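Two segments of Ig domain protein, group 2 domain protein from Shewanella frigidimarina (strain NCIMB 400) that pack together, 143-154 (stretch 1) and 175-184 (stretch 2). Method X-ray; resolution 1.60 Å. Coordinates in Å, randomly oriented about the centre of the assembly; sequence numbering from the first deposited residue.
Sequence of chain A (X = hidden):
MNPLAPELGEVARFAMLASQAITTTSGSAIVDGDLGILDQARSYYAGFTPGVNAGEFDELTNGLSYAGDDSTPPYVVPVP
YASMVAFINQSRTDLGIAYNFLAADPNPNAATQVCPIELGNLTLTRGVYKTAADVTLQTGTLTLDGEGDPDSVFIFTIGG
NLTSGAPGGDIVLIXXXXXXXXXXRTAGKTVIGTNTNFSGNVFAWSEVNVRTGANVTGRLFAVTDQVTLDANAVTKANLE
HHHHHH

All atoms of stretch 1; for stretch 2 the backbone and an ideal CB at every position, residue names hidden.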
# COMPACT_ATOMS: atom_id res chain seq x y z
N THR A 143 3.19 -15.61 9.37
CA THR A 143 3.09 -14.98 10.69
C THR A 143 4.28 -14.06 10.88
O THR A 143 5.43 -14.48 10.70
CB THR A 143 3.03 -16.04 11.79
OG1 THR A 143 1.88 -16.88 11.59
CG2 THR A 143 2.93 -15.37 13.17
N LEU A 144 4.02 -12.80 11.21
CA LEU A 144 5.08 -11.83 11.45
C LEU A 144 5.15 -11.56 12.95
O LEU A 144 4.16 -11.14 13.56
CB LEU A 144 4.84 -10.55 10.65
CG LEU A 144 4.88 -10.77 9.13
CD1 LEU A 144 4.53 -9.49 8.34
CD2 LEU A 144 6.20 -11.37 8.66
N ASP A 145 6.33 -11.83 13.53
CA ASP A 145 6.54 -11.91 14.97
C ASP A 145 7.39 -10.71 15.39
O ASP A 145 8.59 -10.67 15.11
CB ASP A 145 7.23 -13.23 15.32
CG ASP A 145 7.46 -13.43 16.82
OD1 ASP A 145 7.27 -12.51 17.63
OD2 ASP A 145 7.84 -14.56 17.19
N GLY A 146 6.76 -9.75 16.06
CA GLY A 146 7.49 -8.59 16.53
C GLY A 146 8.34 -8.79 17.75
O GLY A 146 8.97 -7.84 18.21
N GLU A 147 8.36 -10.01 18.31
CA GLU A 147 9.20 -10.38 19.46
C GLU A 147 8.96 -9.48 20.67
O GLU A 147 9.85 -9.27 21.49
CB GLU A 147 10.69 -10.39 19.07
CG GLU A 147 11.01 -11.48 18.06
CD GLU A 147 12.44 -11.43 17.58
OE1 GLU A 147 13.23 -12.32 17.98
OE2 GLU A 147 12.77 -10.52 16.80
N GLY A 148 7.75 -8.94 20.78
CA GLY A 148 7.35 -8.16 21.93
C GLY A 148 7.54 -6.67 21.80
O GLY A 148 7.20 -5.93 22.73
N ASP A 149 8.10 -6.21 20.68
CA ASP A 149 8.39 -4.80 20.48
C ASP A 149 7.42 -4.24 19.45
O ASP A 149 7.50 -4.61 18.27
CB ASP A 149 9.83 -4.61 20.00
CG ASP A 149 10.24 -3.16 19.89
OD1 ASP A 149 9.39 -2.27 20.07
OD2 ASP A 149 11.43 -2.91 19.63
N PRO A 150 6.48 -3.37 19.85
CA PRO A 150 5.53 -2.83 18.87
C PRO A 150 6.18 -1.99 17.78
O PRO A 150 5.51 -1.70 16.78
CB PRO A 150 4.57 -1.99 19.73
CG PRO A 150 4.75 -2.50 21.12
CD PRO A 150 6.20 -2.90 21.21
N ASP A 151 7.44 -1.61 17.94
CA ASP A 151 8.15 -0.82 16.94
C ASP A 151 8.85 -1.67 15.89
O ASP A 151 9.50 -1.11 15.00
CB ASP A 151 9.18 0.09 17.62
CG ASP A 151 8.54 1.14 18.50
OD1 ASP A 151 7.36 1.49 18.26
OD2 ASP A 151 9.21 1.63 19.42
N SER A 152 8.74 -3.00 15.96
CA SER A 152 9.47 -3.86 15.04
C SER A 152 9.07 -3.59 13.60
O SER A 152 7.87 -3.57 13.27
CB SER A 152 9.23 -5.33 15.38
OG SER A 152 9.90 -5.68 16.57
N VAL A 153 10.07 -3.43 12.74
CA VAL A 153 9.88 -3.07 11.34
C VAL A 153 10.20 -4.29 10.48
O VAL A 153 11.21 -4.97 10.70
CB VAL A 153 10.76 -1.87 10.94
CG1 VAL A 153 10.81 -1.73 9.41
CG2 VAL A 153 10.22 -0.60 11.56
N PHE A 154 9.34 -4.56 9.50
CA PHE A 154 9.51 -5.65 8.55
C PHE A 154 9.51 -5.05 7.15
O PHE A 154 8.57 -4.36 6.77
CB PHE A 154 8.37 -6.67 8.65
CG PHE A 154 8.20 -7.28 10.01
CD1 PHE A 154 7.66 -6.55 11.06
CD2 PHE A 154 8.51 -8.61 10.22
CE1 PHE A 154 7.48 -7.13 12.32
CE2 PHE A 154 8.32 -9.20 11.46
CZ PHE A 154 7.80 -8.45 12.51
N UNK A 175 2.83 -10.53 18.70
CA UNK A 175 3.91 -10.07 19.58
C UNK A 175 4.41 -8.68 19.20
O UNK A 175 5.62 -8.43 19.11
CB UNK A 175 5.07 -11.06 19.54
N UNK A 176 3.48 -7.75 18.97
CA UNK A 176 3.81 -6.37 18.73
C UNK A 176 3.87 -5.97 17.27
O UNK A 176 3.89 -4.77 16.98
CB UNK A 176 5.15 -6.06 19.39
N UNK A 177 3.92 -6.93 16.36
CA UNK A 177 3.96 -6.58 14.94
C UNK A 177 2.71 -5.81 14.56
O UNK A 177 1.59 -6.18 14.92
CB UNK A 177 4.10 -7.83 14.07
N UNK A 178 2.90 -4.71 13.82
CA UNK A 178 1.80 -3.84 13.43
C UNK A 178 1.85 -3.58 11.93
O UNK A 178 2.93 -3.43 11.35
CB UNK A 178 1.85 -2.52 14.21
N UNK A 179 0.66 -3.49 11.32
CA UNK A 179 0.57 -3.21 9.88
C UNK A 179 1.34 -1.96 9.50
O UNK A 179 1.96 -1.90 8.43
CB UNK A 179 -0.89 -3.06 9.46
N UNK A 180 1.30 -0.93 10.34
CA UNK A 180 1.94 0.34 9.99
C UNK A 180 3.45 0.21 9.87
O UNK A 180 4.08 1.08 9.25
CB UNK A 180 1.60 1.41 11.03
N UNK A 181 4.05 -0.86 10.41
CA UNK A 181 5.49 -1.06 10.40
C UNK A 181 5.93 -2.15 9.44
O UNK A 181 7.10 -2.57 9.48
CB UNK A 181 5.98 -1.40 11.81
N UNK A 182 5.05 -2.63 8.56
CA UNK A 182 5.37 -3.64 7.56
C UNK A 182 5.37 -2.98 6.19
O UNK A 182 4.47 -2.20 5.88
CB UNK A 182 4.38 -4.80 7.61
N UNK A 183 6.36 -3.32 5.37
CA UNK A 183 6.57 -2.68 4.08
C UNK A 183 6.85 -3.73 3.02
O UNK A 183 7.68 -4.62 3.23
CB UNK A 183 7.72 -1.67 4.15
N UNK A 184 6.16 -3.63 1.89
CA UNK A 184 6.31 -4.54 0.77
C UNK A 184 6.72 -3.71 -0.44
O UNK A 184 6.00 -2.79 -0.82
CB UNK A 184 5.02 -5.32 0.50

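Position 175 has a left-handed backbone (phi 57°, psi 47°), a region that asparagine, aspartate and glycine tolerate best. Its CA-to-CB bond points toward stretch 1, with the ideal CB 3.3 Å from OD1 of Asp145, so a short donor is favoured. The residue is Asn175: its ND2 gives a hydrogen bond to Asp145 OD1 (2.9 Å), an oxygen that also accepts from the backbone N of Glu147. Whatever the side chain, the backbone O of 175 accepts from Gly148 N (2.8 Å), tying the position to the type I' turn.

At 176 the choice is nearly forced. With phi at 97°, a CB would jam against the preceding carbonyl, and the ideal CB lies 2.9 Å from Asp149 C, a clash. Gly176 lets the two stretches close to 3.9 Å between its CA and the CA of Pro150, and its O receives a CA-H...O contact from Pro150 CA (3.2 Å).

The CB of 177 points sideways, 3.3 Å from Leu144 O and 3.9 Å from Phe154 CE1. Something small suits this confined site, alanine or perhaps serine. Ala177 sets its methyl against the Phe154 ring and Leu144 CB (4.4 Å from its own CB).

At 178 the CB is also sideways, 4.5 Å from Pro150 O. Many residues would fit, but a long donor could reach that carbonyl. Gln178 does, through NE2 to Pro150 O (2.7 Å), while its backbone N donates to water 2.

Positions 179 and 180 form a 3-10 segment whose ideal CBs find nothing of stretch 1 within 5.5 Å, so the contact barely constrains them. They are Ala179 and Lys180.

The CB of 181 points toward stretch 1, tight against Ser152 O (3.2 Å), with the backbone O of Asp151 4.8 Å from the same CB. A compact polar donor is indicated: asparagine, perhaps serine or threonine. Asn181 donates through ND2 to both waters; water 1 passes the link on to Asp151 OD1, and water 2 to Ser152 O. Its backbone O accepts from Phe154 N (3.0 Å), opening the parallel pairing.

At 182, bridged to Phe154, the side chain shares that residue's sheet face, near Leu144 as well; a branched or long aliphatic would suit. Ile182 brings CD1 to 3.7 Å from Leu144 CD1 and CG1 to 4.1 Å from Phe154 CD1.

The backbone N of 183 donates to Phe154 O (2.8 Å). Its sideways CB allows a large apolar or aromatic group to reach Val153, and Tyr183 places CD1 4.3 Å from Val153 CG1.

Position 184 is beyond close contact; it is Trp184.

Stretch 2, residues 175-184: NGAQAKNIYW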
# COMPACT_ATOMS: atom_id res chain seq x y z
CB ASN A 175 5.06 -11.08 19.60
CG ASN A 175 4.62 -12.48 20.02
OD1 ASN A 175 3.58 -12.64 20.67
ND2 ASN A 175 5.41 -13.48 19.68
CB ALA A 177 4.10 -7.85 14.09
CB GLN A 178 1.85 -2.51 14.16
CG GLN A 178 1.82 -2.62 15.66
CD GLN A 178 1.80 -1.25 16.28
OE1 GLN A 178 0.79 -0.55 16.19
NE2 GLN A 178 2.92 -0.84 16.87
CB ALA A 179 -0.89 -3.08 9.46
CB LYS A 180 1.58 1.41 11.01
CG LYS A 180 2.27 1.25 12.36
CD LYS A 180 1.63 2.15 13.40
CE LYS A 180 2.53 2.39 14.58
NZ LYS A 180 2.22 3.69 15.23
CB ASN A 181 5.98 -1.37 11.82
CG ASN A 181 5.81 -0.20 12.77
OD1 ASN A 181 5.86 0.96 12.36
ND2 ASN A 181 5.59 -0.50 14.04
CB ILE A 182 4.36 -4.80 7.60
CG1 ILE A 182 4.33 -5.42 9.01
CG2 ILE A 182 4.71 -5.85 6.55
CD1 ILE A 182 3.06 -6.19 9.26
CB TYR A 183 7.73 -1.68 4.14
CG TYR A 183 7.47 -0.57 5.13
CD1 TYR A 183 7.81 -0.72 6.47
CD2 TYR A 183 6.88 0.62 4.73
CE1 TYR A 183 7.56 0.29 7.38
CE2 TYR A 183 6.63 1.63 5.62
CZ TYR A 183 6.97 1.46 6.95
OH TYR A 183 6.73 2.47 7.85
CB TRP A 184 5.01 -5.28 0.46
CG TRP A 184 4.45 -6.05 1.62
CD1 TRP A 184 3.54 -5.61 2.54
CD2 TRP A 184 4.75 -7.40 1.97
NE1 TRP A 184 3.26 -6.61 3.45
CE2 TRP A 184 4.00 -7.72 3.12
CE3 TRP A 184 5.59 -8.38 1.42
CZ2 TRP A 184 4.06 -8.96 3.73
CZ3 TRP A 184 5.65 -9.63 2.04
CH2 TRP A 184 4.90 -9.90 3.18
O HOH W 1 5.64 1.78 15.87
O HOH W 2 5.41 -3.52 14.41
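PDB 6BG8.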